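PDB 7A27: SmhA from Serratia marcescens, which is one component of the tripartite alpha-pore-forming toxin Smh and probably acts with its partners to form pores in target membranes. Local coordinates for residues T13-H18 with W342-K347; L26-Y31 with D289-T294; G193-G198 with K353-G358. All coordinates share one frame; numbering follows the deposited sequence.

Interaction 1 (T13-H18 with W342-K347); sequences TLMAMH and WQLFSK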
loop_
_atom_site.group_PDB
_atom_site.type_symbol
_atom_site.label_atom_id
_atom_site.label_comp_id
_atom_site.label_asym_id
_atom_site.label_seq_id
_atom_site.Cartn_x
_atom_site.Cartn_y
_atom_site.Cartn_z
ATOM N N THR A 13 6.093 -17.637 -5.228
ATOM C CA THR A 13 4.921 -16.786 -4.873
ATOM C C THR A 13 5.248 -15.298 -5.038
ATOM O O THR A 13 4.498 -14.508 -4.470
ATOM C CB THR A 13 4.414 -17.085 -3.454
ATOM O OG1 THR A 13 5.413 -16.690 -2.511
ATOM C CG2 THR A 13 4.054 -18.542 -3.267
ATOM N N LEU A 14 6.285 -14.911 -5.798
ATOM C CA LEU A 14 6.628 -13.478 -6.027
ATOM C C LEU A 14 5.455 -12.716 -6.654
ATOM O O LEU A 14 5.223 -11.569 -6.228
ATOM C CB LEU A 14 7.858 -13.348 -6.932
ATOM C CG LEU A 14 9.223 -13.553 -6.273
ATOM C CD1 LEU A 14 10.324 -13.446 -7.301
ATOM C CD2 LEU A 14 9.482 -12.531 -5.172
ATOM N N MET A 15 4.758 -13.296 -7.635
ATOM C CA MET A 15 3.677 -12.579 -8.358
ATOM C C MET A 15 2.606 -12.168 -7.350
ATOM O O MET A 15 2.316 -10.968 -7.260
ATOM C CB MET A 15 3.065 -13.420 -9.478
ATOM C CG MET A 15 2.084 -12.628 -10.316
ATOM S SD MET A 15 1.578 -13.448 -11.842
ATOM C CE MET A 15 0.055 -12.576 -12.201
ATOM N N ALA A 16 2.085 -13.135 -6.595
ATOM C CA ALA A 16 1.035 -12.917 -5.578
ATOM C C ALA A 16 1.565 -11.981 -4.483
ATOM O O ALA A 16 0.855 -11.068 -4.060
ATOM C CB ALA A 16 0.602 -14.240 -5.008
ATOM N N MET A 17 2.786 -12.212 -4.029
ATOM C CA MET A 17 3.413 -11.438 -2.940
ATOM C C MET A 17 3.480 -9.967 -3.340
ATOM O O MET A 17 3.190 -9.149 -2.475
ATOM C CB MET A 17 4.807 -11.975 -2.610
ATOM C CG MET A 17 5.346 -11.468 -1.290
ATOM S SD MET A 17 6.318 -12.703 -0.497
ATOM C CE MET A 17 4.998 -13.768 0.092
ATOM N N HIS A 18 3.813 -9.645 -4.595
ATOM C CA HIS A 18 3.888 -8.247 -5.104
ATOM C C HIS A 18 2.473 -7.663 -5.176
ATOM O O HIS A 18 2.305 -6.490 -4.803
ATOM C CB HIS A 18 4.626 -8.155 -6.448
ATOM C CG HIS A 18 6.117 -8.079 -6.356
ATOM N ND1 HIS A 18 6.917 -9.183 -6.390
ATOM C CD2 HIS A 18 6.962 -7.027 -6.242
ATOM C CE1 HIS A 18 8.188 -8.809 -6.307
ATOM N NE2 HIS A 18 8.250 -7.495 -6.242
ATOM N N TRP A 342 7.607 -16.136 -15.875
ATOM C CA TRP A 342 8.260 -14.833 -15.596
ATOM C C TRP A 342 7.653 -13.737 -16.489
ATOM O O TRP A 342 7.502 -12.605 -15.973
ATOM C CB TRP A 342 9.778 -14.932 -15.721
ATOM C CG TRP A 342 10.444 -15.587 -14.550
ATOM C CD1 TRP A 342 10.824 -16.894 -14.427
ATOM C CD2 TRP A 342 10.821 -14.960 -13.317
ATOM N NE1 TRP A 342 11.400 -17.120 -13.209
ATOM C CE2 TRP A 342 11.410 -15.952 -12.507
ATOM C CE3 TRP A 342 10.707 -13.665 -12.813
ATOM C CZ2 TRP A 342 11.881 -15.686 -11.225
ATOM C CZ3 TRP A 342 11.174 -13.401 -11.545
ATOM C CH2 TRP A 342 11.760 -14.395 -10.766
ATOM N N GLN A 343 7.286 -14.042 -17.742
ATOM C CA GLN A 343 6.660 -13.042 -18.651
ATOM C C GLN A 343 5.310 -12.604 -18.085
ATOM O O GLN A 343 5.035 -11.387 -18.113
ATOM C CB GLN A 343 6.529 -13.559 -20.088
ATOM C CG GLN A 343 7.853 -13.456 -20.825
ATOM C CD GLN A 343 8.425 -12.070 -20.613
ATOM O OE1 GLN A 343 7.736 -11.083 -20.871
ATOM N NE2 GLN A 343 9.657 -11.984 -20.108
ATOM N N LEU A 344 4.521 -13.557 -17.587
ATOM C CA LEU A 344 3.186 -13.281 -17.023
ATOM C C LEU A 344 3.382 -12.352 -15.816
ATOM O O LEU A 344 2.652 -11.331 -15.705
ATOM C CB LEU A 344 2.537 -14.610 -16.623
ATOM C CG LEU A 344 1.006 -14.649 -16.659
ATOM C CD1 LEU A 344 0.544 -15.253 -17.988
ATOM C CD2 LEU A 344 0.421 -15.416 -15.454
ATOM N N PHE A 345 4.364 -12.683 -14.970
ATOM C CA PHE A 345 4.747 -11.902 -13.764
ATOM C C PHE A 345 5.159 -10.500 -14.215
ATOM O O PHE A 345 4.613 -9.536 -13.664
ATOM C CB PHE A 345 5.822 -12.641 -12.958
ATOM C CG PHE A 345 6.351 -11.927 -11.736
ATOM C CD1 PHE A 345 5.556 -11.067 -10.992
ATOM C CD2 PHE A 345 7.644 -12.154 -11.300
ATOM C CE1 PHE A 345 6.059 -10.430 -9.868
ATOM C CE2 PHE A 345 8.135 -11.518 -10.175
ATOM C CZ PHE A 345 7.338 -10.674 -9.455
ATOM N N SER A 346 6.033 -10.396 -15.221
ATOM C CA SER A 346 6.497 -9.098 -15.774
ATOM C C SER A 346 5.294 -8.197 -16.101
ATOM O O SER A 346 5.406 -6.983 -15.861
ATOM C CB SER A 346 7.386 -9.310 -16.973
ATOM O OG SER A 346 7.646 -8.114 -17.689
ATOM N N LYS A 347 4.189 -8.745 -16.626
ATOM C CA LYS A 347 2.992 -7.942 -17.002
ATOM C C LYS A 347 2.336 -7.414 -15.720
ATOM O O LYS A 347 1.965 -6.219 -15.672
ATOM C CB LYS A 347 1.953 -8.755 -17.769
ATOM C CG LYS A 347 2.435 -9.470 -19.022
ATOM C CD LYS A 347 2.930 -8.620 -20.180
ATOM C CE LYS A 347 3.370 -9.513 -21.330
ATOM N NZ LYS A 347 3.895 -8.745 -22.482
#
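F345 has CG anti to its backbone N (chi1 177°), and this throws its ring across the groove toward helix 14-37. L14 and H18 instead hold CG anti to the carbonyl carbon, beside the backbone N, so their side chains come down on the same ring. Its outer corner is the focus: F345 CZ lies 3.7 Å from L14 CB and 3.4 Å from H18 ND1. H18 reaches the edge of the phenyl ring near its plane, and the two ring planes are inclined at 52°. The imidazole is fixed from its own helix, since H18 ND1 donates to L14 O (2.9 Å), with the acceptor nearly in the ring plane. L14 O also takes the backbone N-H of H18, so one carbonyl serves two donors. The segment axes run 10.1 Å apart and nearly parallel (11°), side-by-side packing within the long helical bundle expected of a ClyA-type alpha-pore-forming toxin. M15, extended from CG outward, slides past F345 in the opposite sense; its backbone N sits over one ring face, and M15 CB is 3.7 Å from F345 CD1. At the outer margin M15 SD approaches L344 CD2 (4.3 Å). On the inner side L14 CD1 meets W342 CH2 obliquely at 3.9 Å, while the indole NE1 bonds to L9 O, and A83 of helix 48-96 packs on F345.

Interaction 2 (L26-Y31 with D289-T294); sequences LLNQSY and DTYVLT
Polar groups occupy the centre of this crossing, where N28 and T290 bring their CA atoms within 5.9 Å. The N28 side chain, with CG anti to its backbone N, and that of T290 point at each other and slide past in opposite directions, putting N28 CG 3.2 Å from T290 OG1. T290 holds OG1 in the crowded position between backbone N and carbonyl carbon (chi1 80°), from where the hydroxyl has a weak hydrogen bond back to L286 O in its own helix. One turn on, T294 OG1 donates to T290 O (2.8 Å) from above the carbonyl plane. The backbone N-H of T294 uses the same oxygen, so T290 O is gripped twice and the hydroxyl of T294 finds its acceptor within its own helix.

The van der Waals contacts flank this centre. T290 CG2 comes to the edge of the Y31 ring, near its plane, 3.6 Å from Y31 CE2, and the two side chains cross at about a right angle. L27 CD2 approaches the same methyl, T290 CG2, more loosely at 4.4 Å. Beyond T290, the N28 and Y291 side chains cross obliquely, with the amide plane nearly perpendicular (79°) to the ring. Helix 160-188 packs on L27 and Y31, and helix 104-155 on Y291.

The segment axes pass 9.3 Å apart at 152°: this is antiparallel helix packing with a polar N28/T290 centre, inside a bundle consistent with the elongated helical body of the ClyA-type toxins.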
loop_
_atom_site.group_PDB
_atom_site.type_symbol
_atom_site.label_atom_id
_atom_site.label_comp_id
_atom_site.label_asym_id
_atom_site.label_seq_id
_atom_site.Cartn_x
_atom_site.Cartn_y
_atom_site.Cartn_z
ATOM N N LEU A 26 -0.687 1.015 -2.522
ATOM C CA LEU A 26 -1.511 1.898 -3.388
ATOM C C LEU A 26 -2.540 2.617 -2.522
ATOM O O LEU A 26 -2.712 3.819 -2.695
ATOM C CB LEU A 26 -2.221 1.088 -4.473
ATOM C CG LEU A 26 -1.349 0.576 -5.606
ATOM C CD1 LEU A 26 -2.116 -0.424 -6.450
ATOM C CD2 LEU A 26 -0.840 1.705 -6.466
ATOM N N LEU A 27 -3.235 1.885 -1.664
ATOM C CA LEU A 27 -4.247 2.470 -0.759
ATOM C C LEU A 27 -3.542 3.486 0.154
ATOM O O LEU A 27 -4.054 4.589 0.302
ATOM C CB LEU A 27 -4.953 1.363 0.030
ATOM C CG LEU A 27 -6.063 1.842 0.953
ATOM C CD1 LEU A 27 -7.079 2.654 0.204
ATOM C CD2 LEU A 27 -6.768 0.685 1.613
ATOM N N ASN A 28 -2.368 3.163 0.686
ATOM C CA ASN A 28 -1.636 4.047 1.628
ATOM C C ASN A 28 -1.187 5.305 0.873
ATOM O O ASN A 28 -1.002 6.353 1.508
ATOM C CB ASN A 28 -0.455 3.332 2.286
ATOM C CG ASN A 28 -0.105 3.912 3.645
ATOM O OD1 ASN A 28 -0.932 4.566 4.285
ATOM N ND2 ASN A 28 1.114 3.659 4.101
ATOM N N GLN A 29 -1.019 5.204 -0.438
ATOM C CA GLN A 29 -0.657 6.340 -1.325
ATOM C C GLN A 29 -1.836 7.323 -1.274
ATOM O O GLN A 29 -1.584 8.543 -1.114
ATOM C CB GLN A 29 -0.346 5.778 -2.721
ATOM C CG GLN A 29 0.326 6.726 -3.688
ATOM C CD GLN A 29 0.692 6.059 -5.001
ATOM O OE1 GLN A 29 0.242 4.970 -5.324
ATOM N NE2 GLN A 29 1.525 6.717 -5.795
ATOM N N SER A 30 -3.073 6.796 -1.355
ATOM C CA SER A 30 -4.338 7.576 -1.356
ATOM C C SER A 30 -4.571 8.165 0.038
ATOM O O SER A 30 -5.003 9.310 0.110
ATOM C CB SER A 30 -5.525 6.751 -1.820
ATOM O OG SER A 30 -5.353 6.261 -3.144
ATOM N N TYR A 31 -4.271 7.431 1.107
ATOM C CA TYR A 31 -4.418 7.925 2.503
ATOM C C TYR A 31 -3.377 9.008 2.778
ATOM O O TYR A 31 -3.674 9.892 3.571
ATOM C CB TYR A 31 -4.368 6.795 3.531
ATOM C CG TYR A 31 -5.563 5.877 3.537
ATOM C CD1 TYR A 31 -6.845 6.361 3.326
ATOM C CD2 TYR A 31 -5.434 4.542 3.865
ATOM C CE1 TYR A 31 -7.947 5.521 3.345
ATOM C CE2 TYR A 31 -6.523 3.690 3.903
ATOM C CZ TYR A 31 -7.777 4.184 3.635
ATOM O OH TYR A 31 -8.849 3.366 3.674
ATOM N N ASP A 289 -2.543 2.408 10.052
ATOM C CA ASP A 289 -2.986 0.991 9.980
ATOM C C ASP A 289 -2.466 0.384 8.672
ATOM O O ASP A 289 -1.860 -0.711 8.736
ATOM C CB ASP A 289 -4.511 0.823 10.067
ATOM C CG ASP A 289 -5.134 0.986 11.444
ATOM O OD1 ASP A 289 -4.383 0.953 12.450
ATOM O OD2 ASP A 289 -6.378 1.131 11.492
ATOM N N THR A 290 -2.658 1.048 7.525
ATOM C CA THR A 290 -2.266 0.441 6.227
ATOM C C THR A 290 -0.749 0.551 6.077
ATOM O O THR A 290 -0.190 -0.273 5.325
ATOM C CB THR A 290 -3.112 0.929 5.044
ATOM O OG1 THR A 290 -2.625 2.196 4.629
ATOM C CG2 THR A 290 -4.584 0.981 5.378
ATOM N N TYR A 291 -0.080 1.472 6.777
ATOM C CA TYR A 291 1.405 1.523 6.757
ATOM C C TYR A 291 1.907 0.227 7.390
ATOM O O TYR A 291 2.798 -0.418 6.840
ATOM C CB TYR A 291 1.967 2.726 7.509
ATOM C CG TYR A 291 3.383 3.080 7.139
ATOM C CD1 TYR A 291 4.462 2.367 7.627
ATOM C CD2 TYR A 291 3.641 4.136 6.281
ATOM C CE1 TYR A 291 5.766 2.704 7.284
ATOM C CE2 TYR A 291 4.932 4.473 5.914
ATOM C CZ TYR A 291 5.998 3.761 6.422
ATOM O OH TYR A 291 7.254 4.132 6.051
ATOM N N VAL A 292 1.305 -0.156 8.510
ATOM C CA VAL A 292 1.662 -1.388 9.266
ATOM C C VAL A 292 1.446 -2.607 8.351
ATOM O O VAL A 292 2.319 -3.505 8.341
ATOM C CB VAL A 292 0.869 -1.487 10.582
ATOM C CG1 VAL A 292 1.027 -2.847 11.218
ATOM C CG2 VAL A 292 1.269 -0.421 11.575
ATOM N N LEU A 293 0.338 -2.652 7.613
ATOM C CA LEU A 293 0.039 -3.796 6.711
ATOM C C LEU A 293 1.058 -3.799 5.571
ATOM O O LEU A 293 1.457 -4.894 5.148
ATOM C CB LEU A 293 -1.393 -3.732 6.176
ATOM C CG LEU A 293 -2.493 -4.077 7.177
ATOM C CD1 LEU A 293 -3.838 -4.146 6.464
ATOM C CD2 LEU A 293 -2.235 -5.395 7.881
ATOM N N THR A 294 1.500 -2.619 5.119
ATOM C CA THR A 294 2.503 -2.500 4.031
ATOM C C THR A 294 3.792 -3.132 4.560
ATOM O O THR A 294 4.262 -4.056 3.921
ATOM C CB THR A 294 2.605 -1.059 3.527
ATOM O OG1 THR A 294 1.312 -0.684 3.045
ATOM C CG2 THR A 294 3.618 -0.882 2.418
#

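Interaction 3 (G193-G198 with K353-G358); sequences GVVQLG and KANYAG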
loop_
_atom_site.group_PDB
_atom_site.type_symbol
_atom_site.label_atom_id
_atom_site.label_comp_id
_atom_site.label_asym_id
_atom_site.label_seq_id
_atom_site.Cartn_x
_atom_site.Cartn_y
_atom_site.Cartn_z
ATOM N N GLY A 193 -6.320 -4.566 -12.024
ATOM C CA GLY A 193 -7.128 -3.336 -12.124
ATOM C C GLY A 193 -6.273 -2.120 -12.401
ATOM O O GLY A 193 -5.047 -2.224 -12.245
ATOM N N VAL A 194 -6.919 -1.029 -12.817
ATOM C CA VAL A 194 -6.313 0.322 -13.031
ATOM C C VAL A 194 -6.941 1.248 -11.981
ATOM O O VAL A 194 -8.001 1.778 -12.230
ATOM C CB VAL A 194 -6.534 0.817 -14.466
ATOM C CG1 VAL A 194 -5.921 2.192 -14.698
ATOM C CG2 VAL A 194 -5.990 -0.204 -15.455
ATOM N N VAL A 195 -6.276 1.365 -10.833
ATOM C CA VAL A 195 -6.829 1.981 -9.597
ATOM C C VAL A 195 -6.941 3.498 -9.723
ATOM O O VAL A 195 -6.054 4.142 -10.272
ATOM C CB VAL A 195 -6.020 1.612 -8.340
ATOM C CG1 VAL A 195 -5.896 0.108 -8.199
ATOM C CG2 VAL A 195 -4.664 2.292 -8.295
ATOM N N GLN A 196 -7.984 4.017 -9.087
ATOM C CA GLN A 196 -8.294 5.449 -8.916
ATOM C C GLN A 196 -9.262 5.547 -7.719
ATOM O O GLN A 196 -10.254 4.805 -7.675
ATOM C CB GLN A 196 -8.888 5.967 -10.228
ATOM C CG GLN A 196 -9.018 7.490 -10.328
ATOM C CD GLN A 196 -7.800 8.227 -10.841
ATOM O OE1 GLN A 196 -6.681 8.128 -10.313
ATOM N NE2 GLN A 196 -8.043 9.035 -11.866
ATOM N N LEU A 197 -8.960 6.433 -6.771
ATOM C CA LEU A 197 -9.872 6.853 -5.675
ATOM C C LEU A 197 -9.947 8.378 -5.706
ATOM O O LEU A 197 -8.954 8.993 -6.081
ATOM C CB LEU A 197 -9.325 6.348 -4.338
ATOM C CG LEU A 197 -9.519 4.860 -4.042
ATOM C CD1 LEU A 197 -9.064 4.530 -2.629
ATOM C CD2 LEU A 197 -10.966 4.453 -4.255
ATOM N N GLY A 198 -11.085 8.967 -5.367
ATOM C CA GLY A 198 -11.267 10.431 -5.375
ATOM C C GLY A 198 -11.342 10.978 -3.964
ATOM O O GLY A 198 -10.993 10.240 -3.032
ATOM N N LYS A 353 3.355 -0.735 -11.651
ATOM C CA LYS A 353 4.181 0.492 -11.832
ATOM C C LYS A 353 3.320 1.599 -12.448
ATOM O O LYS A 353 3.497 2.767 -12.046
ATOM C CB LYS A 353 5.421 0.225 -12.692
ATOM C CG LYS A 353 6.494 -0.609 -12.015
ATOM C CD LYS A 353 7.635 -1.009 -12.910
ATOM C CE LYS A 353 8.444 0.179 -13.367
ATOM N NZ LYS A 353 9.621 -0.276 -14.150
ATOM N N ALA A 354 2.462 1.255 -13.413
ATOM C CA ALA A 354 1.526 2.193 -14.071
ATOM C C ALA A 354 0.549 2.721 -13.015
ATOM O O ALA A 354 0.254 3.920 -13.034
ATOM C CB ALA A 354 0.805 1.531 -15.216
ATOM N N ASN A 355 0.100 1.854 -12.111
ATOM C CA ASN A 355 -0.839 2.213 -11.020
ATOM C C ASN A 355 -0.143 3.153 -10.029
ATOM O O ASN A 355 -0.750 4.170 -9.675
ATOM C CB ASN A 355 -1.421 0.974 -10.333
ATOM C CG ASN A 355 -2.648 0.404 -11.024
ATOM O OD1 ASN A 355 -3.402 1.127 -11.665
ATOM N ND2 ASN A 355 -2.887 -0.883 -10.835
ATOM N N TYR A 356 1.087 2.848 -9.598
ATOM C CA TYR A 356 1.834 3.718 -8.648
ATOM C C TYR A 356 2.039 5.090 -9.282
ATOM O O TYR A 356 2.090 6.070 -8.528
ATOM C CB TYR A 356 3.188 3.126 -8.253
ATOM C CG TYR A 356 3.155 2.016 -7.229
ATOM C CD1 TYR A 356 2.784 2.267 -5.918
ATOM C CD2 TYR A 356 3.571 0.738 -7.542
ATOM C CE1 TYR A 356 2.772 1.263 -4.960
ATOM C CE2 TYR A 356 3.547 -0.270 -6.607
ATOM C CZ TYR A 356 3.163 -0.016 -5.306
ATOM O OH TYR A 356 3.184 -1.050 -4.412
ATOM N N ALA A 357 2.164 5.162 -10.609
ATOM C CA ALA A 357 2.342 6.441 -11.337
ATOM C C ALA A 357 1.014 7.200 -11.340
ATOM O O ALA A 357 1.017 8.366 -10.916
ATOM C CB ALA A 357 2.846 6.210 -12.741
ATOM N N GLY A 358 -0.071 6.542 -11.766
ATOM C CA GLY A 358 -1.414 7.132 -11.945
ATOM C C GLY A 358 -2.061 7.518 -10.632
ATOM O O GLY A 358 -2.667 8.614 -10.561
#
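N355 carries this contact, its side chain leaving helix 325-358 toward the extended segment 193-198. CG is anti to the carbonyl carbon (chi1 -85°), which aims the amide at the passing backbone. The first atom, N355 CB, brushes a methyl, V195 CG2, at 4.1 Å. At the branch point, N355 CG is 3.8 Å from G193 O and equally far from V195 N, so the amide faces a carbonyl and an N-H two residues apart. Its two tips divide the work. N355 OD1 accepts from V195 N at 3.0 Å, a bent bond (145°) whose donor sits well above the plane of the amide carbonyl; V194 CA is also close to this oxygen. N355 ND2 gives a much straighter bond to G193 O (2.9 Å, 168°), with the acceptor almost in the amide plane. Two bonds in opposite senses should fix the rotation of the amide and secure a segment that has no regular structure. G193 O has a second donor, N351 ND2, one turn earlier on the helix. The V195 side chain crosses that of N355 at about a right angle, CG2 nearest the amide. Asparagine thus clamps the chain between helix 160-188 and strand 198-206 to the end of helix 325-358, beside N359, a calcium-binding residue of this protein although no ion is bound in this chain, its side chain about 4 Å from that of V195.

Interactions 1 and 2 are buried helix-helix contacts that share helix 14-37, and their centres lie about 21 Å apart. The first pairs it with a nearly parallel helix through aromatic and apolar groups. The second, whose centre lies about 4 Å from that of the chain, pairs it with an antiparallel one through smaller, more polar groups. Interaction 3 is partly exposed and joins helix 325-358, also used by interaction 1, to a non-helical segment, so side-chain-to-backbone hydrogen bonding replaces ring packing. Interactions 2 and 3 meet directly: L26 CD2 packs on Y356 CD1 (3.7 Å), Q29 NE2 probably bonds to Y356 O, and L27 touches L197.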